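Local coordinates for protein malate oxidoreductase (Thermotoga maritima, PDB 1VL6) that probably catalyses the NAD-dependent oxidative decarboxylation of malate to pyruvate, as malic enzymes do, at residues Ala203-Val208 / His241-Arg246. Sequence-based numbering, arbitrary orientation.
Sequences AGYNIV and HLEIAR
Tyr205 and Ile244 have the closest CA atoms across 203-208 and 241-246, 7.2 Å apart, in two helices of the NAD-binding domain; the axes of the two segments come within 10.9 Å and run in nearly the same direction, 25° apart. The first segment belongs to helix 202-214, which follows strand 194-198 through a glycine-rich turn consistent with a Rossmann-type GxGxxG motif that includes Gly204. The chain then passes through strand 218-223, whose Val219 meets Val208 and whose Ala221 meets Ile244, before reaching helix 239-246.

Ile244 packs between Tyr205 and Val208. Its CG1-CD1 branch lies against the ring, with CD1 3.6 Å from CD1 of Tyr205 and obliquely placed, and also nears Val208, while its CG2 meets CG1 of Val208 tip to tip at 4.0 Å. The phenol of Tyr205 is carried across the gap because CG stands anti to the backbone N (chi1 180°), although the CB itself does not point at the other helix. There the hydroxyl donates a hydrogen bond to OE1 of Glu243, which lies at the ring edge and in its plane. Ring and carboxylate planes are turned 69° from each other. Glu243 reaches this position through an extended chain, and its other oxygen, OE2, forms a salt bridge with Lys209, whose NZ also hydrogen-bonds the tyrosine hydroxyl. A phenylalanine in place of Tyr205 would probably leave OE1 of Glu243 without its hydroxyl donor and NZ of Lys209 without one of its acceptors, with Lys209 still pairing to the carboxylate but the carboxylate freer to turn. Phe149 also meets the Tyr205 ring. Further along that ring, CE1 of Tyr205 lies 3.8 Å from CD1 of Ile244.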
loop_
_atom_site.group_PDB
_atom_site.type_symbol
_atom_site.label_atom_id
_atom_site.label_comp_id
_atom_site.label_asym_id
_atom_site.label_seq_id
_atom_site.Cartn_x
_atom_site.Cartn_y
_atom_site.Cartn_z
ATOM N N ALA A 203 22.092 3.702 28.055
ATOM C CA ALA A 203 20.906 3.960 28.822
ATOM C C ALA A 203 21.241 4.507 30.181
ATOM O O ALA A 203 20.637 5.503 30.597
ATOM C CB ALA A 203 20.146 2.699 28.965
ATOM N N GLY A 204 22.158 3.831 30.894
ATOM C CA GLY A 204 22.426 4.160 32.298
ATOM C C GLY A 204 22.849 5.606 32.542
ATOM O O GLY A 204 22.313 6.308 33.394
ATOM N N TYR A 205 23.800 6.044 31.744
ATOM C CA TYR A 205 24.274 7.416 31.715
ATOM C C TYR A 205 23.093 8.399 31.634
ATOM O O TYR A 205 23.020 9.372 32.413
ATOM C CB TYR A 205 25.180 7.586 30.483
ATOM C CG TYR A 205 25.762 8.958 30.277
ATOM C CD1 TYR A 205 26.901 9.353 30.963
ATOM C CD2 TYR A 205 25.188 9.843 29.390
ATOM C CE1 TYR A 205 27.437 10.592 30.800
ATOM C CE2 TYR A 205 25.738 11.105 29.196
ATOM C CZ TYR A 205 26.856 11.469 29.912
ATOM O OH TYR A 205 27.400 12.691 29.745
ATOM N N ASN A 206 22.170 8.140 30.703
ATOM C CA ASN A 206 21.079 9.071 30.502
ATOM C C ASN A 206 20.027 8.974 31.593
ATOM O O ASN A 206 19.439 10.010 32.005
ATOM C CB ASN A 206 20.441 8.891 29.153
ATOM C CG ASN A 206 21.292 9.433 28.041
ATOM O OD1 ASN A 206 21.165 10.593 27.697
ATOM N ND2 ASN A 206 22.113 8.587 27.423
ATOM N N ILE A 207 19.794 7.749 32.063
ATOM C CA ILE A 207 18.849 7.532 33.170
ATOM C C ILE A 207 19.321 8.320 34.395
ATOM O O ILE A 207 18.539 9.000 35.072
ATOM C CB ILE A 207 18.728 6.037 33.517
ATOM C CG1 ILE A 207 17.903 5.311 32.446
ATOM C CG2 ILE A 207 18.077 5.861 34.862
ATOM C CD1 ILE A 207 18.199 3.809 32.355
ATOM N N VAL A 208 20.613 8.257 34.672
ATOM C CA VAL A 208 21.142 9.009 35.808
ATOM C C VAL A 208 20.825 10.488 35.654
ATOM O O VAL A 208 20.323 11.122 36.569
ATOM C CB VAL A 208 22.649 8.817 35.913
ATOM C CG1 VAL A 208 23.270 9.786 36.965
ATOM C CG2 VAL A 208 22.957 7.370 36.231
ATOM N N HIS A 241 31.989 7.939 32.809
ATOM C CA HIS A 241 31.788 7.406 34.138
ATOM C C HIS A 241 32.326 8.406 35.161
ATOM O O HIS A 241 31.742 8.645 36.205
ATOM C CB HIS A 241 32.517 6.062 34.264
ATOM C CG HIS A 241 31.847 4.938 33.548
ATOM N ND1 HIS A 241 32.277 3.632 33.654
ATOM C CD2 HIS A 241 30.741 4.912 32.761
ATOM C CE1 HIS A 241 31.469 2.854 32.952
ATOM N NE2 HIS A 241 30.519 3.602 32.414
ATOM N N LEU A 242 33.454 9.006 34.852
ATOM C CA LEU A 242 33.981 10.062 35.708
ATOM C C LEU A 242 32.935 11.188 35.806
ATOM O O LEU A 242 32.644 11.701 36.887
ATOM C CB LEU A 242 35.297 10.574 35.161
ATOM C CG LEU A 242 36.195 11.405 36.057
ATOM C CD1 LEU A 242 36.717 10.645 37.265
ATOM C CD2 LEU A 242 37.381 11.870 35.220
ATOM N N GLU A 243 32.347 11.570 34.683
ATOM C CA GLU A 243 31.366 12.635 34.719
ATOM C C GLU A 243 30.221 12.259 35.674
ATOM O O GLU A 243 29.792 13.080 36.519
ATOM C CB GLU A 243 30.810 12.872 33.333
ATOM C CG GLU A 243 29.991 14.137 33.208
ATOM C CD GLU A 243 29.102 14.138 31.973
ATOM O OE1 GLU A 243 29.377 13.389 31.012
ATOM O OE2 GLU A 243 28.106 14.877 31.975
ATOM N N ILE A 244 29.754 11.011 35.570
ATOM C CA ILE A 244 28.679 10.531 36.428
ATOM C C ILE A 244 29.047 10.491 37.896
ATOM O O ILE A 244 28.257 10.891 38.788
ATOM C CB ILE A 244 28.198 9.158 35.998
ATOM C CG1 ILE A 244 27.615 9.230 34.575
ATOM C CG2 ILE A 244 27.122 8.633 36.980
ATOM C CD1 ILE A 244 26.436 10.150 34.412
ATOM N N ALA A 245 30.249 10.019 38.160
ATOM C CA ALA A 245 30.704 9.948 39.539
ATOM C C ALA A 245 30.651 11.342 40.174
ATOM O O ALA A 245 30.437 11.489 41.378
ATOM C CB ALA A 245 32.126 9.394 39.617
ATOM N N ARG A 246 30.891 12.367 39.373
ATOM C CA ARG A 246 30.948 13.717 39.924
ATOM C C ARG A 246 29.593 14.327 40.252
ATOM O O ARG A 246 29.511 15.252 41.028
ATOM C CB ARG A 246 31.676 14.633 38.981
ATOM C CG ARG A 246 33.123 14.368 39.025
ATOM C CD ARG A 246 33.824 14.834 37.809
ATOM N NE ARG A 246 35.224 15.000 38.132
ATOM C CZ ARG A 246 36.186 14.946 37.254
ATOM N NH1 ARG A 246 35.914 14.738 35.978
ATOM N NH2 ARG A 246 37.429 15.104 37.653
#